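Local coordinates for protein LbaCas13a H328A (C2c2) (Lachnospiraceae bacterium NK4A179, PDB 5WLH) that binds a precursor CRISPR RNA as its guide and, as a Cas13a enzyme, probably uses it to recognise and cleave RNA, at residues R1050-K1055 / S1256-S1261; I1056-S1061 / I1363-F1368; I1265-F1270 / A1326-R1331; Q1294-V1299 / D1353-R1358. One frame throughout, in Å; residues are numbered along the deposited sequence.

Contact 1. Residues R1050-K1055 / S1256-S1261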
# COMPACT_ATOMS: atom_id res chain seq x y z
N ARG A 1050 16.63 -10.05 19.17
CA ARG A 1050 16.91 -11.33 19.81
C ARG A 1050 15.81 -11.71 20.78
O ARG A 1050 15.25 -12.81 20.70
CB ARG A 1050 18.26 -11.28 20.52
CG ARG A 1050 18.67 -12.58 21.18
CD ARG A 1050 19.99 -12.39 21.94
NE ARG A 1050 20.19 -13.40 22.97
CZ ARG A 1050 21.31 -13.52 23.68
NH1 ARG A 1050 21.42 -14.47 24.60
NH2 ARG A 1050 22.32 -12.68 23.47
N ARG A 1051 15.50 -10.81 21.72
CA ARG A 1051 14.51 -11.14 22.74
C ARG A 1051 13.16 -11.42 22.10
O ARG A 1051 12.42 -12.31 22.54
CB ARG A 1051 14.41 -10.01 23.76
CG ARG A 1051 15.71 -9.77 24.53
CD ARG A 1051 15.45 -9.31 25.95
NE ARG A 1051 14.83 -7.99 26.02
CZ ARG A 1051 13.68 -7.75 26.65
NH1 ARG A 1051 13.03 -8.73 27.25
NH2 ARG A 1051 13.17 -6.52 26.67
N PHE A 1052 12.82 -10.69 21.04
CA PHE A 1052 11.58 -10.95 20.33
C PHE A 1052 11.56 -12.37 19.75
O PHE A 1052 10.60 -13.13 19.96
CB PHE A 1052 11.39 -9.90 19.23
CG PHE A 1052 10.40 -10.29 18.17
CD1 PHE A 1052 9.04 -10.18 18.42
CD2 PHE A 1052 10.82 -10.74 16.93
CE1 PHE A 1052 8.11 -10.52 17.45
CE2 PHE A 1052 9.90 -11.09 15.96
CZ PHE A 1052 8.54 -10.98 16.23
N LEU A 1053 12.61 -12.73 19.02
CA LEU A 1053 12.66 -14.06 18.41
C LEU A 1053 12.60 -15.16 19.47
O LEU A 1053 11.89 -16.15 19.29
CB LEU A 1053 13.92 -14.21 17.56
CG LEU A 1053 13.87 -13.41 16.26
CD1 LEU A 1053 15.25 -13.30 15.67
CD2 LEU A 1053 12.91 -14.07 15.26
N GLU A 1054 13.31 -14.98 20.59
CA GLU A 1054 13.23 -15.95 21.68
C GLU A 1054 11.82 -16.04 22.26
O GLU A 1054 11.40 -17.11 22.71
CB GLU A 1054 14.20 -15.59 22.80
CG GLU A 1054 15.66 -15.62 22.41
CD GLU A 1054 16.54 -14.93 23.43
OE1 GLU A 1054 16.04 -14.03 24.14
OE2 GLU A 1054 17.73 -15.28 23.54
N LYS A 1055 11.08 -14.94 22.25
CA LYS A 1055 9.74 -14.94 22.84
C LYS A 1055 8.69 -15.55 21.93
O LYS A 1055 7.64 -15.97 22.42
CB LYS A 1055 9.33 -13.51 23.22
CG LYS A 1055 9.96 -13.03 24.54
CD LYS A 1055 9.91 -11.51 24.67
CE LYS A 1055 10.83 -11.03 25.78
NZ LYS A 1055 10.45 -11.61 27.10
N SER A 1256 12.09 -3.55 23.14
CA SER A 1256 12.70 -3.42 24.45
C SER A 1256 11.76 -3.80 25.58
O SER A 1256 12.21 -4.32 26.60
CB SER A 1256 13.19 -1.98 24.66
OG SER A 1256 14.28 -1.71 23.80
N SER A 1257 10.47 -3.57 25.42
CA SER A 1257 9.55 -3.67 26.54
C SER A 1257 8.46 -4.72 26.36
O SER A 1257 8.06 -5.33 27.35
CB SER A 1257 8.89 -2.31 26.81
OG SER A 1257 8.04 -1.93 25.74
N PHE A 1258 7.96 -4.95 25.14
CA PHE A 1258 6.92 -5.95 24.90
C PHE A 1258 5.72 -5.74 25.80
O PHE A 1258 5.06 -6.69 26.23
CB PHE A 1258 7.48 -7.37 25.06
CG PHE A 1258 8.65 -7.67 24.17
CD1 PHE A 1258 8.47 -8.04 22.85
CD2 PHE A 1258 9.95 -7.56 24.65
CE1 PHE A 1258 9.55 -8.30 22.02
CE2 PHE A 1258 11.05 -7.81 23.82
CZ PHE A 1258 10.84 -8.19 22.51
N ASP A 1259 5.42 -4.48 26.12
CA ASP A 1259 4.25 -4.18 26.94
C ASP A 1259 2.96 -4.25 26.14
O ASP A 1259 1.88 -4.33 26.72
CB ASP A 1259 4.39 -2.79 27.56
CG ASP A 1259 4.79 -1.75 26.55
OD1 ASP A 1259 5.80 -1.97 25.83
OD2 ASP A 1259 4.09 -0.73 26.45
N ARG A 1260 3.06 -4.21 24.81
CA ARG A 1260 1.90 -4.39 23.96
C ARG A 1260 2.29 -5.27 22.79
O ARG A 1260 3.47 -5.49 22.51
CB ARG A 1260 1.34 -3.05 23.46
CG ARG A 1260 2.35 -2.16 22.78
CD ARG A 1260 1.81 -0.75 22.64
NE ARG A 1260 2.21 0.10 23.76
CZ ARG A 1260 1.99 1.41 23.82
NH1 ARG A 1260 1.36 2.03 22.83
NH2 ARG A 1260 2.39 2.10 24.88
N SER A 1261 1.28 -5.77 22.10
CA SER A 1261 1.46 -6.69 20.99
C SER A 1261 1.38 -5.93 19.68
O SER A 1261 0.93 -4.79 19.62
CB SER A 1261 0.39 -7.76 21.02
OG SER A 1261 -0.87 -7.13 21.08
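Phe-1258 sets its ring between Lys-1055, Phe-1052 and Arg-1051 of helix 1050-1056. Each meets a different part of the ring. Lys-1055 lies over one face. Its CD sits 3.8 Å from the centroid of the Phe-1258 ring and only 6° off the ring normal, a CH-pi contact. CE of Lys-1055 follows over the CD2 and CE2 side of the ring, 3.8 Å from Phe-1258 CD2. The lysine chain then bends at chi4, and NZ is hydrogen-bonded to the hydroxyl of Tyr-1369.

Phe-1052 approaches the far end of the ring. Its CB is 3.7 Å from Phe-1258 CE1, and its backbone N is 3.5 Å from Phe-1258 CZ. The two phenylalanine side chains cross at about a right angle. They meet through CB and the ring tip and do not stack. CG of Phe-1052 is anti to the backbone N (chi1 162°), and its ring leads on to Ala-1115 of helix 1106-1145.

Arg-1051 stands at the edge of the Phe-1258 ring. Its CB is 4.0 Å from Phe-1258 CE2. The guanidinium and ring planes are 88° apart, but the placement of the guanidinium end is doubtful. Phe-1258 itself follows the short helix 1254-1257 and has positive phi, where the chain leaves the helix. Tyr-1254 of that helix meets its ring edge-to-face.

The contact packs helix 1050-1056 against the residue that follows helix 1254-1257. It rests on one aromatic ring and on aliphatic carbon. The methylene groups of Lys-1055 supply apolar cover, while its charged end has a separate polar partner.

Contact 2. Residues I1056-S1061 / I1363-F1368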
# COMPACT_ATOMS: atom_id res chain seq x y z
N ILE A 1056 8.92 -15.62 20.63
CA ILE A 1056 7.87 -16.06 19.72
C ILE A 1056 8.15 -17.42 19.11
O ILE A 1056 7.28 -17.95 18.40
CB ILE A 1056 7.60 -15.02 18.62
CG1 ILE A 1056 8.84 -14.83 17.75
CG2 ILE A 1056 7.12 -13.70 19.24
CD1 ILE A 1056 8.55 -14.88 16.26
N THR A 1057 9.32 -18.00 19.35
CA THR A 1057 9.66 -19.31 18.81
C THR A 1057 10.14 -20.22 19.93
O THR A 1057 10.43 -19.77 21.04
CB THR A 1057 10.74 -19.22 17.73
OG1 THR A 1057 11.88 -18.54 18.26
CG2 THR A 1057 10.22 -18.47 16.53
N ASP A 1058 10.20 -21.51 19.62
CA ASP A 1058 10.85 -22.49 20.47
C ASP A 1058 12.21 -22.85 19.89
O ASP A 1058 12.36 -22.95 18.67
CB ASP A 1058 10.00 -23.76 20.59
CG ASP A 1058 8.61 -23.48 21.15
OD1 ASP A 1058 8.50 -22.64 22.06
OD2 ASP A 1058 7.65 -24.11 20.66
N ARG A 1059 13.18 -23.04 20.76
CA ARG A 1059 14.51 -23.43 20.32
C ARG A 1059 14.45 -24.75 19.54
O ARG A 1059 13.62 -25.62 19.82
CB ARG A 1059 15.45 -23.58 21.51
CG ARG A 1059 15.68 -22.29 22.26
CD ARG A 1059 16.87 -22.40 23.17
NE ARG A 1059 16.59 -23.24 24.32
CZ ARG A 1059 17.49 -23.58 25.24
NH1 ARG A 1059 18.75 -23.16 25.13
NH2 ARG A 1059 17.15 -24.35 26.26
N VAL A 1060 15.32 -24.86 18.54
CA VAL A 1060 15.50 -26.13 17.87
C VAL A 1060 15.92 -27.18 18.89
O VAL A 1060 16.73 -26.92 19.79
CB VAL A 1060 16.55 -26.00 16.74
CG1 VAL A 1060 16.71 -27.33 15.99
CG2 VAL A 1060 16.15 -24.87 15.79
N SER A 1061 15.34 -28.37 18.77
CA SER A 1061 15.52 -29.45 19.73
C SER A 1061 16.19 -30.64 19.06
O SER A 1061 16.28 -30.74 17.84
CB SER A 1061 14.17 -29.89 20.30
OG SER A 1061 13.39 -30.47 19.28
N ILE A 1363 3.41 -17.44 14.33
CA ILE A 1363 2.70 -16.26 13.82
C ILE A 1363 1.72 -15.74 14.85
O ILE A 1363 1.63 -14.54 15.09
CB ILE A 1363 1.99 -16.60 12.50
CG1 ILE A 1363 3.01 -17.02 11.42
CG2 ILE A 1363 1.14 -15.43 12.04
CD1 ILE A 1363 4.11 -15.96 11.16
N ILE A 1364 0.97 -16.64 15.50
CA ILE A 1364 0.06 -16.18 16.55
C ILE A 1364 0.83 -15.55 17.70
O ILE A 1364 0.43 -14.51 18.23
CB ILE A 1364 -0.83 -17.36 17.02
CG1 ILE A 1364 -1.89 -17.65 15.96
CG2 ILE A 1364 -1.46 -17.04 18.36
CD1 ILE A 1364 -2.55 -19.05 16.13
N ARG A 1365 1.95 -16.15 18.10
CA ARG A 1365 2.73 -15.56 19.17
C ARG A 1365 3.28 -14.20 18.76
O ARG A 1365 3.33 -13.26 19.56
CB ARG A 1365 3.88 -16.48 19.55
CG ARG A 1365 3.42 -17.82 20.13
CD ARG A 1365 4.45 -18.25 21.15
NE ARG A 1365 5.31 -19.31 20.66
CZ ARG A 1365 6.45 -19.67 21.22
NH1 ARG A 1365 6.92 -19.05 22.30
NH2 ARG A 1365 7.14 -20.67 20.69
N LEU A 1366 3.72 -14.10 17.51
CA LEU A 1366 4.17 -12.82 16.98
C LEU A 1366 3.09 -11.76 17.10
O LEU A 1366 3.35 -10.62 17.48
CB LEU A 1366 4.59 -13.03 15.52
CG LEU A 1366 4.90 -11.88 14.59
CD1 LEU A 1366 5.89 -12.38 13.54
CD2 LEU A 1366 3.62 -11.41 13.93
N LEU A 1367 1.85 -12.12 16.76
CA LEU A 1367 0.77 -11.13 16.76
C LEU A 1367 0.34 -10.77 18.16
O LEU A 1367 -0.03 -9.61 18.42
CB LEU A 1367 -0.42 -11.66 15.98
CG LEU A 1367 -0.18 -11.77 14.47
CD1 LEU A 1367 -1.30 -12.59 13.85
CD2 LEU A 1367 -0.14 -10.36 13.89
N PHE A 1368 0.36 -11.73 19.08
CA PHE A 1368 -0.30 -11.57 20.37
C PHE A 1368 0.63 -11.26 21.51
O PHE A 1368 0.19 -10.67 22.50
CB PHE A 1368 -1.08 -12.84 20.74
CG PHE A 1368 -2.45 -12.91 20.14
CD1 PHE A 1368 -3.53 -12.32 20.78
CD2 PHE A 1368 -2.65 -13.55 18.94
CE1 PHE A 1368 -4.80 -12.39 20.23
CE2 PHE A 1368 -3.92 -13.62 18.38
CZ PHE A 1368 -4.99 -13.04 19.02
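Asp-1058 OD1 and Arg-1365 NH2 form a salt bridge at 2.8 Å. The hydrogen bond within it is weak, with an N-H...acceptor angle of 130°. The carboxylate and guanidinium planes are 37° apart, and the two side chains cross at about a right angle. The pairing therefore probably owes more to charge than to a straight bond.

The Arg-1365 chain bends at chi2 and chi3. Its guanidinium lies flat over the backbone at Ile-1056 and Thr-1057. Ile-1056 O sits 3.2 Å above the guanidinium plane, offset toward the rim. Thr-1057 N lies over the same face at 3.6 Å. Ile-1056 O takes its hydrogen bond from Ser-1362 OG instead.

The rest of the contact is apolar. Ile-1056 CB is 4.1 Å from Arg-1365 CB. Its CG2 branch rests on the helix backbone, 3.8 Å from Leu-1366 CA, and its CD1 is 4.4 Å from Leu-1366 CB.

The contact joins the end of helix 1050-1056, where the chain turns into a loop, to helix 1357-1368. Helix 1106-1145 packs against both partners: Tyr-1111 touches Ile-1056 and Leu-1118 touches Leu-1366. Elsewhere on helix 1357-1368, Leu-1367 and Phe-1368 reach strand 1321-1330, and Met-1375 of helix 1375-1378 touches Arg-1365.

Contact 3. Residues I1265-F1270 / A1326-R1331. With nucleotides of chain B.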
# COMPACT_ATOMS: atom_id res chain seq x y z
N ILE A 1265 -0.91 -2.71 18.84
CA ILE A 1265 -0.45 -1.50 18.17
C ILE A 1265 -1.30 -1.23 16.94
O ILE A 1265 -1.80 -0.12 16.73
CB ILE A 1265 1.03 -1.60 17.82
CG1 ILE A 1265 1.89 -1.63 19.09
CG2 ILE A 1265 1.47 -0.39 16.94
CD1 ILE A 1265 3.23 -2.35 18.90
N TYR A 1266 -1.50 -2.27 16.11
CA TYR A 1266 -2.39 -2.12 14.96
C TYR A 1266 -3.79 -1.72 15.41
O TYR A 1266 -4.45 -0.91 14.76
CB TYR A 1266 -2.42 -3.43 14.15
CG TYR A 1266 -1.32 -3.49 13.12
CD1 TYR A 1266 0.00 -3.72 13.50
CD2 TYR A 1266 -1.59 -3.27 11.77
CE1 TYR A 1266 1.03 -3.75 12.55
CE2 TYR A 1266 -0.59 -3.29 10.82
CZ TYR A 1266 0.71 -3.51 11.21
OH TYR A 1266 1.71 -3.53 10.27
N SER A 1267 -4.23 -2.25 16.56
CA SER A 1267 -5.54 -1.87 17.07
C SER A 1267 -5.58 -0.39 17.40
O SER A 1267 -6.59 0.29 17.13
CB SER A 1267 -5.89 -2.66 18.35
OG SER A 1267 -6.07 -4.02 18.07
N GLU A 1268 -4.52 0.14 18.00
CA GLU A 1268 -4.56 1.54 18.38
C GLU A 1268 -4.42 2.45 17.16
O GLU A 1268 -5.02 3.53 17.12
CB GLU A 1268 -3.49 1.86 19.42
CG GLU A 1268 -3.63 3.31 19.90
CD GLU A 1268 -2.66 3.67 20.99
OE1 GLU A 1268 -2.68 4.85 21.40
OE2 GLU A 1268 -1.88 2.79 21.43
N VAL A 1269 -3.65 2.02 16.15
CA VAL A 1269 -3.62 2.75 14.89
C VAL A 1269 -5.03 2.82 14.31
O VAL A 1269 -5.54 3.89 13.97
CB VAL A 1269 -2.63 2.09 13.92
CG1 VAL A 1269 -2.80 2.65 12.49
CG2 VAL A 1269 -1.19 2.29 14.40
N PHE A 1270 -5.69 1.67 14.20
CA PHE A 1270 -7.06 1.63 13.72
C PHE A 1270 -7.97 2.54 14.55
O PHE A 1270 -8.83 3.24 14.00
CB PHE A 1270 -7.59 0.19 13.76
CG PHE A 1270 -8.99 0.04 13.27
CD1 PHE A 1270 -9.31 0.32 11.94
CD2 PHE A 1270 -9.99 -0.45 14.11
CE1 PHE A 1270 -10.60 0.18 11.47
CE2 PHE A 1270 -11.29 -0.60 13.66
CZ PHE A 1270 -11.60 -0.31 12.33
N ALA A 1326 -10.85 0.48 20.27
CA ALA A 1326 -10.99 -0.64 19.34
C ALA A 1326 -9.92 -1.68 19.64
O ALA A 1326 -8.77 -1.34 19.90
CB ALA A 1326 -10.85 -0.18 17.89
N ARG A 1327 -10.31 -2.95 19.59
CA ARG A 1327 -9.34 -4.03 19.76
C ARG A 1327 -9.55 -5.00 18.62
O ARG A 1327 -10.62 -5.60 18.49
CB ARG A 1327 -9.50 -4.73 21.12
CG ARG A 1327 -8.46 -5.83 21.33
CD ARG A 1327 -8.26 -6.12 22.81
NE ARG A 1327 -9.05 -7.26 23.22
CZ ARG A 1327 -8.69 -8.52 23.00
NH1 ARG A 1327 -9.48 -9.51 23.39
NH2 ARG A 1327 -7.55 -8.79 22.39
N ILE A 1328 -8.54 -5.12 17.77
CA ILE A 1328 -8.53 -6.12 16.71
C ILE A 1328 -7.95 -7.39 17.30
O ILE A 1328 -6.83 -7.40 17.81
CB ILE A 1328 -7.71 -5.66 15.50
CG1 ILE A 1328 -8.25 -4.32 14.95
CG2 ILE A 1328 -7.67 -6.74 14.45
CD1 ILE A 1328 -7.29 -3.63 13.95
N THR A 1329 -8.72 -8.47 17.24
CA THR A 1329 -8.15 -9.71 17.71
C THR A 1329 -8.49 -10.74 16.65
O THR A 1329 -9.04 -10.38 15.60
CB THR A 1329 -8.70 -10.08 19.09
OG1 THR A 1329 -7.91 -11.15 19.63
CG2 THR A 1329 -10.16 -10.48 19.01
N ILE A 1330 -8.17 -11.99 16.91
CA ILE A 1330 -8.41 -13.07 15.96
C ILE A 1330 -9.40 -14.03 16.59
O ILE A 1330 -9.34 -14.28 17.80
CB ILE A 1330 -7.08 -13.75 15.57
CG1 ILE A 1330 -6.21 -12.73 14.82
CG2 ILE A 1330 -7.33 -14.95 14.70
CD1 ILE A 1330 -4.81 -13.19 14.57
N ARG A 1331 -10.34 -14.53 15.78
CA ARG A 1331 -11.36 -15.46 16.26
C ARG A 1331 -10.73 -16.56 17.11
O ARG A 1331 -9.76 -17.20 16.69
CB ARG A 1331 -12.13 -16.05 15.08
CG ARG A 1331 -13.56 -16.47 15.41
CD ARG A 1331 -14.36 -16.75 14.15
NE ARG A 1331 -13.88 -17.94 13.45
CZ ARG A 1331 -14.48 -18.49 12.40
NH1 ARG A 1331 -15.58 -17.94 11.90
NH2 ARG A 1331 -13.96 -19.58 11.83
P A B 4 -15.49 5.26 17.14
OP1 A B 4 -15.05 6.01 15.93
OP2 A B 4 -16.91 5.31 17.59
O5' A B 4 -15.14 3.72 16.94
C5' A B 4 -13.83 3.32 16.57
C4' A B 4 -13.70 1.83 16.66
O4' A B 4 -13.91 1.41 18.03
C3' A B 4 -14.74 1.05 15.88
O3' A B 4 -14.41 0.94 14.51
C2' A B 4 -14.77 -0.28 16.61
O2' A B 4 -13.63 -1.06 16.28
C1' A B 4 -14.61 0.18 18.06
N9 A B 4 -15.90 0.41 18.72
C8 A B 4 -16.55 1.60 18.98
N7 A B 4 -17.69 1.44 19.62
C5 A B 4 -17.77 0.06 19.81
C6 A B 4 -18.73 -0.78 20.42
N6 A B 4 -19.85 -0.35 21.00
N1 A B 4 -18.48 -2.11 20.42
C2 A B 4 -17.37 -2.57 19.85
N3 A B 4 -16.40 -1.88 19.24
C4 A B 4 -16.68 -0.57 19.25
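Helix 1262-1273 meets strand 1321-1330 between Ser-1267 and Arg-1327, whose CA atoms are 5.1 Å apart; the local axes approach to 6.9 Å, with 138° between their directions. Ser-1267 makes the polar link. Its OG accepts a hydrogen bond from Ile-1328 N at 2.7 Å, with an N-H...acceptor angle of 157°. With OG anti to the carbonyl carbon (chi1 -67°), beside the backbone N, the hydroxyl also reaches Leu-1263 O one turn earlier in the helix, to which it is hydrogen-bonded. CB of Ser-1267 packs at 3.5 Å from Ala-1326 O.

Phe-1270 provides the apolar half. Its CB is 3.8 Å from Ile-1328 CD1, and the two side chains cross at about a right angle. Further out, Phe-1270 CD2 is 3.9 Å from Ala-1326 CB. Ile-1328 and Ala-1326 both direct their CB atoms at the helix, as alternate residues of one strand do.

The outer end of this pair touches RNA. O2' of nucleotide A4 of chain B lies near the plane of the Phe-1270 ring, 3.5 Å from its CE2. The same O2' is 3.3 Å from Ala-1326 CB. These are packing contacts with the ribose. Ala-1326 N gives a hydrogen bond to Asp-1271 OD1.

Ser-1267 thus ties a buried strand N-H to a helix carbonyl through one hydroxyl. Phe-1270 and Ala-1326 give the bound RNA an apolar surface for its sugar.

Contact 4. Residues Q1294-V1299 / D1353-R1358. With nucleotides of chain B.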
# COMPACT_ATOMS: atom_id res chain seq x y z
N GLN A 1294 0.34 -12.64 2.61
CA GLN A 1294 1.55 -12.74 1.78
C GLN A 1294 2.44 -13.88 2.23
O GLN A 1294 3.21 -14.43 1.43
CB GLN A 1294 2.36 -11.44 1.83
CG GLN A 1294 1.91 -10.40 0.85
CD GLN A 1294 2.38 -9.02 1.22
OE1 GLN A 1294 1.63 -8.04 1.11
NE2 GLN A 1294 3.62 -8.92 1.66
N HIS A 1295 2.39 -14.21 3.52
CA HIS A 1295 3.14 -15.31 4.08
C HIS A 1295 2.30 -16.56 4.24
O HIS A 1295 2.66 -17.45 5.02
CB HIS A 1295 3.76 -14.86 5.40
CG HIS A 1295 4.69 -13.71 5.20
ND1 HIS A 1295 6.02 -13.88 4.88
CD2 HIS A 1295 4.46 -12.37 5.14
CE1 HIS A 1295 6.59 -12.70 4.70
NE2 HIS A 1295 5.66 -11.77 4.86
N PHE A 1296 1.19 -16.63 3.50
CA PHE A 1296 0.29 -17.78 3.37
C PHE A 1296 -0.45 -18.10 4.66
O PHE A 1296 -0.91 -19.23 4.87
CB PHE A 1296 1.04 -19.01 2.85
CG PHE A 1296 1.73 -18.74 1.55
CD1 PHE A 1296 0.99 -18.55 0.40
CD2 PHE A 1296 3.10 -18.58 1.50
CE1 PHE A 1296 1.62 -18.25 -0.81
CE2 PHE A 1296 3.73 -18.29 0.31
CZ PHE A 1296 2.99 -18.13 -0.84
N VAL A 1297 -0.64 -17.09 5.51
CA VAL A 1297 -1.38 -17.22 6.77
C VAL A 1297 -2.69 -16.46 6.63
O VAL A 1297 -2.68 -15.25 6.38
CB VAL A 1297 -0.55 -16.69 7.95
CG1 VAL A 1297 -1.34 -16.80 9.27
CG2 VAL A 1297 0.76 -17.46 8.05
N ASN A 1298 -3.82 -17.16 6.78
CA ASN A 1298 -5.15 -16.56 6.73
C ASN A 1298 -5.64 -16.33 8.14
O ASN A 1298 -5.71 -17.27 8.93
CB ASN A 1298 -6.17 -17.49 6.06
CG ASN A 1298 -6.10 -17.47 4.59
OD1 ASN A 1298 -6.87 -16.77 3.93
ND2 ASN A 1298 -5.22 -18.28 4.04
N VAL A 1299 -6.02 -15.09 8.47
CA VAL A 1299 -6.54 -14.83 9.80
C VAL A 1299 -7.95 -14.28 9.68
O VAL A 1299 -8.30 -13.60 8.72
CB VAL A 1299 -5.63 -13.90 10.63
CG1 VAL A 1299 -4.22 -14.45 10.65
CG2 VAL A 1299 -5.65 -12.46 10.09
N ASP A 1353 -0.99 -27.92 3.00
CA ASP A 1353 -0.81 -26.70 3.78
C ASP A 1353 0.53 -26.05 3.48
O ASP A 1353 1.58 -26.67 3.68
CB ASP A 1353 -0.89 -27.01 5.28
CG ASP A 1353 -2.28 -27.33 5.73
OD1 ASP A 1353 -3.23 -27.10 4.95
OD2 ASP A 1353 -2.42 -27.80 6.88
N ALA A 1354 0.49 -24.78 3.06
CA ALA A 1354 1.72 -24.00 2.91
C ALA A 1354 2.50 -23.94 4.22
O ALA A 1354 3.73 -23.98 4.23
CB ALA A 1354 1.39 -22.58 2.43
N ARG A 1355 1.79 -23.80 5.34
CA ARG A 1355 2.39 -23.56 6.65
C ARG A 1355 1.81 -24.54 7.65
O ARG A 1355 0.58 -24.67 7.76
CB ARG A 1355 2.12 -22.13 7.12
CG ARG A 1355 2.64 -21.08 6.16
CD ARG A 1355 4.14 -21.23 6.02
NE ARG A 1355 4.74 -20.12 5.28
CZ ARG A 1355 5.22 -20.23 4.04
NH1 ARG A 1355 5.15 -21.39 3.39
NH2 ARG A 1355 5.76 -19.17 3.45
N ASP A 1356 2.67 -25.19 8.42
CA ASP A 1356 2.22 -26.21 9.35
C ASP A 1356 1.79 -25.55 10.67
O ASP A 1356 1.93 -24.34 10.86
CB ASP A 1356 3.31 -27.26 9.57
CG ASP A 1356 4.66 -26.65 9.94
OD1 ASP A 1356 4.71 -25.63 10.65
OD2 ASP A 1356 5.70 -27.21 9.52
N LYS A 1357 1.27 -26.37 11.59
CA LYS A 1357 0.76 -25.82 12.84
C LYS A 1357 1.86 -25.13 13.63
O LYS A 1357 1.61 -24.11 14.28
CB LYS A 1357 0.12 -26.93 13.69
CG LYS A 1357 -0.39 -26.44 15.05
CD LYS A 1357 -1.18 -27.51 15.82
CE LYS A 1357 -1.72 -26.92 17.13
NZ LYS A 1357 -2.47 -27.91 17.97
N ARG A 1358 3.08 -25.66 13.59
CA ARG A 1358 4.17 -25.05 14.35
C ARG A 1358 4.49 -23.65 13.84
O ARG A 1358 4.71 -22.72 14.63
CB ARG A 1358 5.40 -25.95 14.27
CG ARG A 1358 6.67 -25.36 14.82
CD ARG A 1358 7.74 -26.42 14.74
NE ARG A 1358 8.99 -26.03 15.37
CZ ARG A 1358 9.92 -26.90 15.73
NH1 ARG A 1358 9.71 -28.19 15.54
NH2 ARG A 1358 11.05 -26.48 16.29
P C B 40 7.46 -22.48 0.22
OP1 C B 40 6.62 -22.83 1.41
OP2 C B 40 7.80 -23.53 -0.79
O5' C B 40 6.72 -21.32 -0.55
C5' C B 40 7.21 -20.92 -1.81
C4' C B 40 6.48 -19.73 -2.33
O4' C B 40 6.77 -18.59 -1.49
C3' C B 40 6.91 -19.30 -3.72
O3' C B 40 6.22 -20.06 -4.70
C2' C B 40 6.56 -17.81 -3.74
O2' C B 40 5.18 -17.64 -4.04
C1' C B 40 6.79 -17.41 -2.27
N1 C B 40 8.06 -16.69 -2.03
C2 C B 40 8.17 -15.36 -2.46
O2 C B 40 7.22 -14.86 -3.07
N3 C B 40 9.32 -14.68 -2.22
C4 C B 40 10.33 -15.26 -1.55
N4 C B 40 11.44 -14.55 -1.34
C5 C B 40 10.24 -16.60 -1.09
C6 C B 40 9.09 -17.27 -1.34
O HOH W 1 7.04 -16.28 4.45
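Arg-1355 crosses to Phe-1296, the C-prime residue of a Schellman motif that ends helix 1284-1294. Phe-1296 has positive phi (67°), and strand 1297-1310 of an antiparallel sheet begins just after it. Across the contact, Arg-1355 stands before helix 1357-1368.

CB of Arg-1355 starts toward the other segment, with CG anti to the carbonyl carbon (chi1 -58°). CG is 3.8 Å from His-1295 O and also comes near Val-1297 CG2. The chain bends at chi2, and CD stays beside His-1295 O. NE comes to 3.4 Å from the same oxygen. CZ then passes Phe-1296 CD2, which lies over one face of the guanidinium, offset toward the rim. The phenyl ring meets this group by its edge, the two planes being 75° apart.

At the tip the two amino groups divide their partners. NH1 gives a hydrogen bond to Ala-1354 O at 3.1 Å. It gives another to OP1 of nucleotide C40 of chain B at 2.9 Å, so the arginine reaches the RNA backbone. Lys-1094 also bonds Ala-1354 O. Arg-1355 NH2 is 3.4 Å from Phe-1296 CD2. It also makes a weak hydrogen bond to a water, which His-1295 ND1 binds too. NE2 of that histidine bonds Glu-1117 of helix 1106-1145.

Ala-1354 packs beside the arginine, its CB meeting Phe-1296 CB. The Phe-1296 ring also reaches the sugar of C40 of chain B: its CE2 lies 3.5 Å from O4' of that nucleotide.

Overall arrangement
Contacts 3 and 4 are buried and touch the bound RNA. Contacts 1 and 2 are only partly buried and lie about 12 Å from it at their nearest atoms. Contacts 1 and 2 use successive parts of the chain around helix 1050-1056 and touch where Phe-1052 CZ meets Leu-1366 CD1. Contacts 2 and 4 share helix 1357-1368, one near its end and one at its start. Contacts 3 and 4 reach neighbouring strands of one sheet. Their chemistry differs too. Contact 1 rests on an aromatic ring, contact 2 on an ion pair and a guanidinium lying over backbone, contact 3 on a serine bond with apolar packing, and contact 4 on an arginine bound to phosphate.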